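Poly-beta-hydroxybuterate polymerase (Cupriavidus necator, PDB 5T6O) is the catalytic, alpha/beta-hydrolase-fold domain of a class I polyhydroxybutyrate synthase, an enzyme that polymerises hydroxybutyryl units without a template. Local coordinates at residues Asn79-Ser87 with Ala183-Ala191; Ser126-Arg135 with Val258-Ile268. The protein carries 1 engineered substitution. All coordinates share one frame; numbering follows the deposited sequence.

Contact 1. Residues Asn79-Ser87 with Ala183-Ala191; sequences NPDASMAGS and ALLRGLELA
Leu188 and Arg186 reach from 183-191 on either side of Gly187 to grip the loop 79-87, the leucine at Pro80 and Asp81, the arginine at the turn Ala85-Gly86. Both branches of Leu188 rest mainly on backbone: CD1 lies 3.4 Å from Asp81 C and CD2 3.5 Å from Asp81 O. CD2 also meets Pro80 CB at 4.0 Å; the proline ring packs on Tyr92 of helix 89-108. A leucine suits this place because its forked end can touch the Pro80 and Asp81 carbonyls and the proline ring together.

Arg186 lays one face of its guanidinium over the backbone, with Ala85 C above the centre of the plane and Gly86 N nearer the rim. The bend at chi3 (70°) turns the guanidinium across toward that turn. NH1 comes 3.8 Å from Ala85 CB, a methyl small enough to fit close against Gly187, just before the strand.

Between them, Gly187 N donates to Ala85 O at 3.1 Å, nearly straight (163°). Arg186 CA also makes a C-H...O contact with Ala85 O, 3.6 Å away. Gly187, with its positive phi, adopts a backbone form in which a CB would strike the preceding carbonyl. Upstream, the Cys182-Cys238 disulfide ties this segment to helix 234-246, and Leu185 packs on Tyr206 of the second subunit.

One direct hydrogen bond thus aligns two segments that otherwise meet through leucine methyls packed on backbone and a proline, and a flat cation lying on a peptide, so the fit depends more on shape than on paired charges.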
loop_
_atom_site.group_PDB
_atom_site.type_symbol
_atom_site.label_atom_id
_atom_site.label_comp_id
_atom_site.label_asym_id
_atom_site.label_seq_id
_atom_site.Cartn_x
_atom_site.Cartn_y
_atom_site.Cartn_z
ATOM N N ASN A 79 -5.645 15.402 -34.763
ATOM C CA ASN A 79 -4.381 14.786 -34.373
ATOM C C ASN A 79 -3.284 15.735 -34.847
ATOM O O ASN A 79 -2.997 15.781 -36.043
ATOM C CB ASN A 79 -4.237 13.391 -34.991
ATOM C CG ASN A 79 -3.263 12.517 -34.225
ATOM O OD1 ASN A 79 -2.588 12.999 -33.321
ATOM N ND2 ASN A 79 -3.185 11.230 -34.584
ATOM N N PRO A 80 -2.684 16.533 -33.961
ATOM C CA PRO A 80 -1.899 17.685 -34.423
ATOM C C PRO A 80 -0.689 17.286 -35.254
ATOM O O PRO A 80 -0.037 16.269 -35.002
ATOM C CB PRO A 80 -1.478 18.381 -33.122
ATOM C CG PRO A 80 -1.692 17.395 -32.064
ATOM C CD PRO A 80 -2.805 16.504 -32.496
ATOM N N ASP A 81 -0.414 18.100 -36.266
ATOM C CA ASP A 81 0.758 18.000 -37.114
ATOM C C ASP A 81 1.708 19.144 -36.783
ATOM O O ASP A 81 1.514 19.873 -35.804
ATOM C CB ASP A 81 0.354 18.018 -38.593
ATOM C CG ASP A 81 -0.405 19.282 -38.984
ATOM O OD1 ASP A 81 -0.375 20.286 -38.240
ATOM O OD2 ASP A 81 -1.040 19.275 -40.054
ATOM N N ALA A 82 2.711 19.332 -37.645
ATOM C CA ALA A 82 3.758 20.314 -37.376
ATOM C C ALA A 82 3.196 21.718 -37.210
ATOM O O ALA A 82 3.739 22.517 -36.435
ATOM C CB ALA A 82 4.791 20.284 -38.500
ATOM N N SER A 83 2.102 22.034 -37.909
ATOM C CA SER A 83 1.535 23.376 -37.834
ATOM C C SER A 83 1.030 23.703 -36.440
ATOM O O SER A 83 0.889 24.883 -36.103
ATOM C CB SER A 83 0.392 23.528 -38.845
ATOM O OG SER A 83 -0.696 22.672 -38.520
ATOM N N MET A 84 0.759 22.686 -35.619
ATOM C CA MET A 84 0.236 22.887 -34.280
ATOM C C MET A 84 1.267 22.595 -33.195
ATOM O O MET A 84 0.905 22.520 -32.020
ATOM C CB MET A 84 -1.011 22.026 -34.087
ATOM C CG MET A 84 -2.121 22.395 -35.072
ATOM S SD MET A 84 -3.500 21.248 -34.947
ATOM C CE MET A 84 -4.133 21.622 -33.310
ATOM N N ALA A 85 2.541 22.459 -33.558
ATOM C CA ALA A 85 3.574 22.109 -32.581
ATOM C C ALA A 85 3.735 23.151 -31.475
ATOM O O ALA A 85 4.364 22.853 -30.452
ATOM C CB ALA A 85 4.909 21.904 -33.299
ATOM N N GLY A 86 3.188 24.354 -31.647
ATOM C CA GLY A 86 3.219 25.371 -30.615
ATOM C C GLY A 86 1.915 25.618 -29.891
ATOM O O GLY A 86 1.822 26.600 -29.141
ATOM N N SER A 87 0.904 24.769 -30.074
ATOM C CA SER A 87 -0.390 24.966 -29.432
ATOM C C SER A 87 -0.283 24.793 -27.922
ATOM O O SER A 87 0.450 23.934 -27.432
ATOM C CB SER A 87 -1.417 23.972 -29.976
ATOM O OG SER A 87 -1.519 24.065 -31.386
ATOM N N ALA A 183 5.975 27.758 -23.027
ATOM C CA ALA A 183 5.926 28.363 -24.355
ATOM C C ALA A 183 7.255 28.282 -25.085
ATOM O O ALA A 183 7.307 28.591 -26.279
ATOM C CB ALA A 183 5.496 29.829 -24.251
ATOM N N LEU A 184 8.331 27.908 -24.400
ATOM C CA LEU A 184 9.629 27.821 -25.055
ATOM C C LEU A 184 9.819 26.512 -25.810
ATOM O O LEU A 184 10.782 26.389 -26.576
ATOM C CB LEU A 184 10.747 28.014 -24.019
ATOM C CG LEU A 184 10.823 29.425 -23.428
ATOM C CD1 LEU A 184 11.982 29.543 -22.438
ATOM C CD2 LEU A 184 10.954 30.473 -24.523
ATOM N N LEU A 185 8.918 25.551 -25.628
ATOM C CA LEU A 185 8.995 24.257 -26.286
ATOM C C LEU A 185 8.196 24.261 -27.579
ATOM O O LEU A 185 7.159 24.916 -27.691
ATOM C CB LEU A 185 8.439 23.159 -25.377
ATOM C CG LEU A 185 9.107 23.051 -24.015
ATOM C CD1 LEU A 185 8.614 21.799 -23.324
ATOM C CD2 LEU A 185 10.615 23.024 -24.165
ATOM N N ARG A 186 8.668 23.486 -28.547
ATOM C CA ARG A 186 7.840 23.128 -29.690
ATOM C C ARG A 186 7.943 21.629 -29.899
ATOM O O ARG A 186 8.934 21.001 -29.521
ATOM C CB ARG A 186 8.268 23.868 -30.966
ATOM C CG ARG A 186 7.846 25.327 -31.012
ATOM C CD ARG A 186 8.152 25.969 -32.374
ATOM N NE ARG A 186 7.297 25.447 -33.444
ATOM C CZ ARG A 186 6.113 25.958 -33.779
ATOM N NH1 ARG A 186 5.410 25.413 -34.765
ATOM N NH2 ARG A 186 5.622 27.006 -33.127
ATOM N N GLY A 187 6.924 21.054 -30.496
ATOM C CA GLY A 187 7.052 19.671 -30.896
ATOM C C GLY A 187 5.738 18.942 -30.785
ATOM O O GLY A 187 4.723 19.477 -30.344
ATOM N N LEU A 188 5.775 17.701 -31.241
ATOM C CA LEU A 188 4.666 16.768 -31.139
ATOM C C LEU A 188 5.187 15.570 -30.369
ATOM O O LEU A 188 6.195 14.974 -30.760
ATOM C CB LEU A 188 4.180 16.352 -32.523
ATOM C CG LEU A 188 3.751 17.494 -33.435
ATOM C CD1 LEU A 188 3.497 16.972 -34.843
ATOM C CD2 LEU A 188 2.518 18.170 -32.858
ATOM N N GLU A 189 4.535 15.233 -29.271
ATOM C CA GLU A 189 4.944 14.082 -28.483
ATOM C C GLU A 189 3.846 13.037 -28.544
ATOM O O GLU A 189 2.677 13.343 -28.280
ATOM C CB GLU A 189 5.246 14.464 -27.036
ATOM C CG GLU A 189 6.580 15.149 -26.881
ATOM C CD GLU A 189 7.743 14.255 -27.306
ATOM O OE1 GLU A 189 7.589 13.002 -27.334
ATOM O OE2 GLU A 189 8.815 14.811 -27.609
ATOM N N LEU A 190 4.225 11.822 -28.928
ATOM C CA LEU A 190 3.280 10.712 -28.947
ATOM C C LEU A 190 2.701 10.490 -27.561
ATOM O O LEU A 190 3.419 10.544 -26.558
ATOM C CB LEU A 190 3.973 9.434 -29.411
ATOM C CG LEU A 190 4.293 9.325 -30.893
ATOM C CD1 LEU A 190 5.207 8.128 -31.120
ATOM C CD2 LEU A 190 2.994 9.195 -31.683
ATOM N N ALA A 191 1.397 10.200 -27.510
ATOM C CA ALA A 191 0.727 9.937 -26.240
ATOM C C ALA A 191 -0.261 8.798 -26.396
ATOM O O ALA A 191 -0.915 8.666 -27.433
ATOM C CB ALA A 191 -0.031 11.162 -25.719
#

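Contact 2. Residues Ser126-Arg135 with Val258-Ile268; sequences STALAVLAAR and VCGVPVDLASI
Arg135 turns the edge of its guanidinium to Cys259 O, which lies in its plane, while Val131 CG1 sits over one face, 3.7 Å above the plane and toward its rim. The bond from NH1 to Cys259 O is weak, 3.4 Å long though fairly straight, but water 2 reinforces it by joining Arg135 NE to the same carbonyl oxygen. A long, extended arginine suits the end of the helix, since NH1 also reaches a salt bridge with Glu94.

Val131 splits its branches between hairpin residues. CG1, anti to the backbone N (chi1 166°), meets Val261 CG2 at 3.8 Å; CG2 packs on Val258 CG1, the two side chains crossing at about a right angle. Ala134 CB lies 3.8 Å from Val261 CB. Gly260 suits the type I' turn closing this hairpin because its positive phi would bring a CB against the preceding carbonyl.

Farther back, small residues bring the chains close. Ala130 CB lies 3.8 Å from Asp264 O, and Ala133 CB 3.6 Å from Ser267 OG. Ser267 OG donates to Asp264 O at 2.6 Å, in the carbonyl plane, while Asp264 OD1 forms an Asx turn with Ala266 N. Water 1 links Ala130 O, Pro262 O and Asp264 N. Ile268 extends CD1 to within 3.3 Å of Ser126 O.

The helix 120-134, which in this fold follows the nucleophile elbow, is also flanked by strand 140-146 through Leu129 and by helix 89-108 through Ala128; the segment 258-268 covers a further side before the chain enters strand 272-277.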
loop_
_atom_site.group_PDB
_atom_site.type_symbol
_atom_site.label_atom_id
_atom_site.label_comp_id
_atom_site.label_asym_id
_atom_site.label_seq_id
_atom_site.Cartn_x
_atom_site.Cartn_y
_atom_site.Cartn_z
ATOM N N SER A 126 -13.896 20.831 -17.506
ATOM C CA SER A 126 -14.080 21.523 -16.230
ATOM C C SER A 126 -13.348 22.859 -16.225
ATOM O O SER A 126 -13.876 23.863 -15.726
ATOM C CB SER A 126 -13.599 20.644 -15.073
ATOM O OG SER A 126 -14.360 19.445 -15.017
ATOM N N THR A 127 -12.125 22.889 -16.772
ATOM C CA THR A 127 -11.397 24.151 -16.863
ATOM C C THR A 127 -12.158 25.151 -17.724
ATOM O O THR A 127 -12.291 26.324 -17.358
ATOM C CB THR A 127 -9.992 23.899 -17.420
ATOM O OG1 THR A 127 -9.303 22.988 -16.554
ATOM C CG2 THR A 127 -9.203 25.205 -17.540
ATOM N N ALA A 128 -12.700 24.688 -18.855
ATOM C CA ALA A 128 -13.434 25.571 -19.758
ATOM C C ALA A 128 -14.653 26.181 -19.080
ATOM O O ALA A 128 -14.923 27.378 -19.236
ATOM C CB ALA A 128 -13.854 24.804 -21.013
ATOM N N LEU A 129 -15.416 25.372 -18.339
ATOM C CA LEU A 129 -16.591 25.916 -17.670
ATOM C C LEU A 129 -16.198 26.868 -16.545
ATOM O O LEU A 129 -16.887 27.867 -16.313
ATOM C CB LEU A 129 -17.472 24.774 -17.157
ATOM C CG LEU A 129 -18.223 24.041 -18.270
ATOM C CD1 LEU A 129 -18.876 22.789 -17.723
ATOM C CD2 LEU A 129 -19.274 24.951 -18.907
ATOM N N ALA A 130 -15.081 26.600 -15.864
ATOM C CA ALA A 130 -14.599 27.540 -14.858
ATOM C C ALA A 130 -14.162 28.856 -15.500
ATOM O O ALA A 130 -14.400 29.933 -14.941
ATOM C CB ALA A 130 -13.456 26.918 -14.056
ATOM N N VAL A 131 -13.510 28.787 -16.666
ATOM C CA VAL A 131 -13.167 30.006 -17.402
ATOM C C VAL A 131 -14.433 30.763 -17.778
ATOM O O VAL A 131 -14.532 31.982 -17.578
ATOM C CB VAL A 131 -12.316 29.669 -18.641
ATOM C CG1 VAL A 131 -12.245 30.874 -19.612
ATOM C CG2 VAL A 131 -10.909 29.243 -18.216
ATOM N N LEU A 132 -15.422 30.048 -18.317
ATOM C CA LEU A 132 -16.669 30.686 -18.726
ATOM C C LEU A 132 -17.391 31.319 -17.539
ATOM O O LEU A 132 -17.961 32.410 -17.665
ATOM C CB LEU A 132 -17.567 29.663 -19.428
ATOM C CG LEU A 132 -17.176 29.342 -20.875
ATOM C CD1 LEU A 132 -17.846 28.057 -21.376
ATOM C CD2 LEU A 132 -17.525 30.519 -21.775
ATOM N N ALA A 133 -17.383 30.658 -16.376
ATOM C CA ALA A 133 -18.082 31.222 -15.219
ATOM C C ALA A 133 -17.446 32.536 -14.782
ATOM O O ALA A 133 -18.152 33.492 -14.442
ATOM C CB ALA A 133 -18.099 30.221 -14.056
ATOM N N ALA A 134 -16.111 32.605 -14.798
ATOM C CA ALA A 134 -15.426 33.855 -14.487
ATOM C C ALA A 134 -15.752 34.958 -15.490
ATOM O O ALA A 134 -15.633 36.141 -15.158
ATOM C CB ALA A 134 -13.915 33.612 -14.425
ATOM N N ARG A 135 -16.147 34.602 -16.712
ATOM C CA ARG A 135 -16.637 35.572 -17.686
ATOM C C ARG A 135 -18.117 35.895 -17.498
ATOM O O ARG A 135 -18.678 36.641 -18.304
ATOM C CB ARG A 135 -16.405 35.051 -19.117
ATOM C CG ARG A 135 -14.938 34.818 -19.489
ATOM C CD ARG A 135 -14.781 34.300 -20.927
ATOM N NE ARG A 135 -13.377 34.117 -21.290
ATOM C CZ ARG A 135 -12.953 33.420 -22.343
ATOM N NH1 ARG A 135 -11.650 33.304 -22.588
ATOM N NH2 ARG A 135 -13.824 32.835 -23.155
ATOM N N VAL A 258 -5.998 30.983 -16.778
ATOM C CA VAL A 258 -6.224 30.293 -18.042
ATOM C C VAL A 258 -7.136 31.172 -18.877
ATOM O O VAL A 258 -8.184 31.610 -18.390
ATOM C CB VAL A 258 -6.856 28.902 -17.821
ATOM C CG1 VAL A 258 -7.288 28.261 -19.165
ATOM C CG2 VAL A 258 -5.891 27.993 -17.055
ATOM N N CYS A 259 -6.725 31.456 -20.115
ATOM C CA CYS A 259 -7.508 32.276 -21.043
ATOM C C CYS A 259 -7.927 33.602 -20.409
ATOM O O CYS A 259 -9.046 34.084 -20.609
ATOM C CB CYS A 259 -8.729 31.515 -21.557
ATOM S SG CYS A 259 -8.324 30.036 -22.496
ATOM N N GLY A 260 -7.025 34.181 -19.616
ATOM C CA GLY A 260 -7.210 35.508 -19.074
ATOM C C GLY A 260 -7.971 35.606 -17.767
ATOM O O GLY A 260 -8.222 36.729 -17.310
ATOM N N VAL A 261 -8.354 34.488 -17.149
ATOM C CA VAL A 261 -9.106 34.544 -15.889
ATOM C C VAL A 261 -8.571 33.503 -14.925
ATOM O O VAL A 261 -8.007 32.472 -15.320
ATOM C CB VAL A 261 -10.622 34.322 -16.102
ATOM C CG1 VAL A 261 -11.236 35.486 -16.876
ATOM C CG2 VAL A 261 -10.877 32.993 -16.805
ATOM N N PRO A 262 -8.732 33.758 -13.622
ATOM C CA PRO A 262 -8.363 32.750 -12.622
ATOM C C PRO A 262 -9.320 31.568 -12.678
ATOM O O PRO A 262 -10.518 31.733 -12.925
ATOM C CB PRO A 262 -8.483 33.503 -11.289
ATOM C CG PRO A 262 -8.494 34.968 -11.661
ATOM C CD PRO A 262 -9.177 35.015 -12.992
ATOM N N VAL A 263 -8.782 30.373 -12.449
ATOM C CA VAL A 263 -9.563 29.138 -12.495
ATOM C C VAL A 263 -9.951 28.763 -11.068
ATOM O O VAL A 263 -9.094 28.429 -10.242
ATOM C CB VAL A 263 -8.791 27.999 -13.167
ATOM C CG1 VAL A 263 -9.574 26.691 -13.046
ATOM C CG2 VAL A 263 -8.508 28.335 -14.624
ATOM N N ASP A 264 -11.252 28.795 -10.786
ATOM C CA ASP A 264 -11.821 28.323 -9.527
ATOM C C ASP A 264 -12.869 27.279 -9.889
ATOM O O ASP A 264 -13.954 27.628 -10.367
ATOM C CB ASP A 264 -12.436 29.479 -8.739
ATOM C CG ASP A 264 -13.052 29.044 -7.405
ATOM O OD1 ASP A 264 -13.160 27.828 -7.122
ATOM O OD2 ASP A 264 -13.454 29.942 -6.636
ATOM N N LEU A 265 -12.545 26.000 -9.681
ATOM C CA LEU A 265 -13.468 24.942 -10.084
ATOM C C LEU A 265 -14.793 25.022 -9.339
ATOM O O LEU A 265 -15.802 24.507 -9.836
ATOM C CB LEU A 265 -12.840 23.563 -9.869
ATOM C CG LEU A 265 -11.604 23.200 -10.701
ATOM C CD1 LEU A 265 -10.979 21.907 -10.188
ATOM C CD2 LEU A 265 -11.944 23.081 -12.179
ATOM N N ALA A 266 -14.822 25.651 -8.159
ATOM C CA ALA A 266 -16.092 25.804 -7.458
ATOM C C ALA A 266 -17.045 26.735 -8.193
ATOM O O ALA A 266 -18.246 26.714 -7.911
ATOM C CB ALA A 266 -15.866 26.314 -6.029
ATOM N N SER A 267 -16.547 27.546 -9.131
ATOM C CA SER A 267 -17.409 28.487 -9.837
ATOM C C SER A 267 -18.248 27.820 -10.921
ATOM O O SER A 267 -19.175 28.452 -11.435
ATOM C CB SER A 267 -16.573 29.623 -10.451
ATOM O OG SER A 267 -15.763 29.141 -11.513
ATOM N N ILE A 268 -17.962 26.560 -11.269
ATOM C CA ILE A 268 -18.779 25.858 -12.256
ATOM C C ILE A 268 -20.224 25.764 -11.776
ATOM O O ILE A 268 -21.164 26.079 -12.515
ATOM C CB ILE A 268 -18.184 24.470 -12.545
ATOM C CG1 ILE A 268 -16.776 24.621 -13.145
ATOM C CG2 ILE A 268 -19.101 23.686 -13.502
ATOM C CD1 ILE A 268 -16.031 23.317 -13.272
HETATM O O HOH W 1 -12.832 30.339 -12.561
HETATM O O HOH W 2 -11.273 36.018 -20.626
#

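Contact 1 joins a loop after strand 72-77 to the start of strand 188-191, whose partner is strand 230-233; contact 2 packs helix 120-134 against a hairpin and the connection to strand 272-277. Contact 2 buries nearly twice the area, with more of its residues buried, and is built mainly of valine, alanine and isoleucine side chains with water at its seams. Contact 1 is more superficial, depends on a leucine and an arginine laid over backbone, and lies beside a subunit interface, whereas no other chain of the assembly touches contact 2. Their centres are about 25 Å apart, yet both border helix 89-108, contact 1 by packing and contact 2 also by a salt bridge.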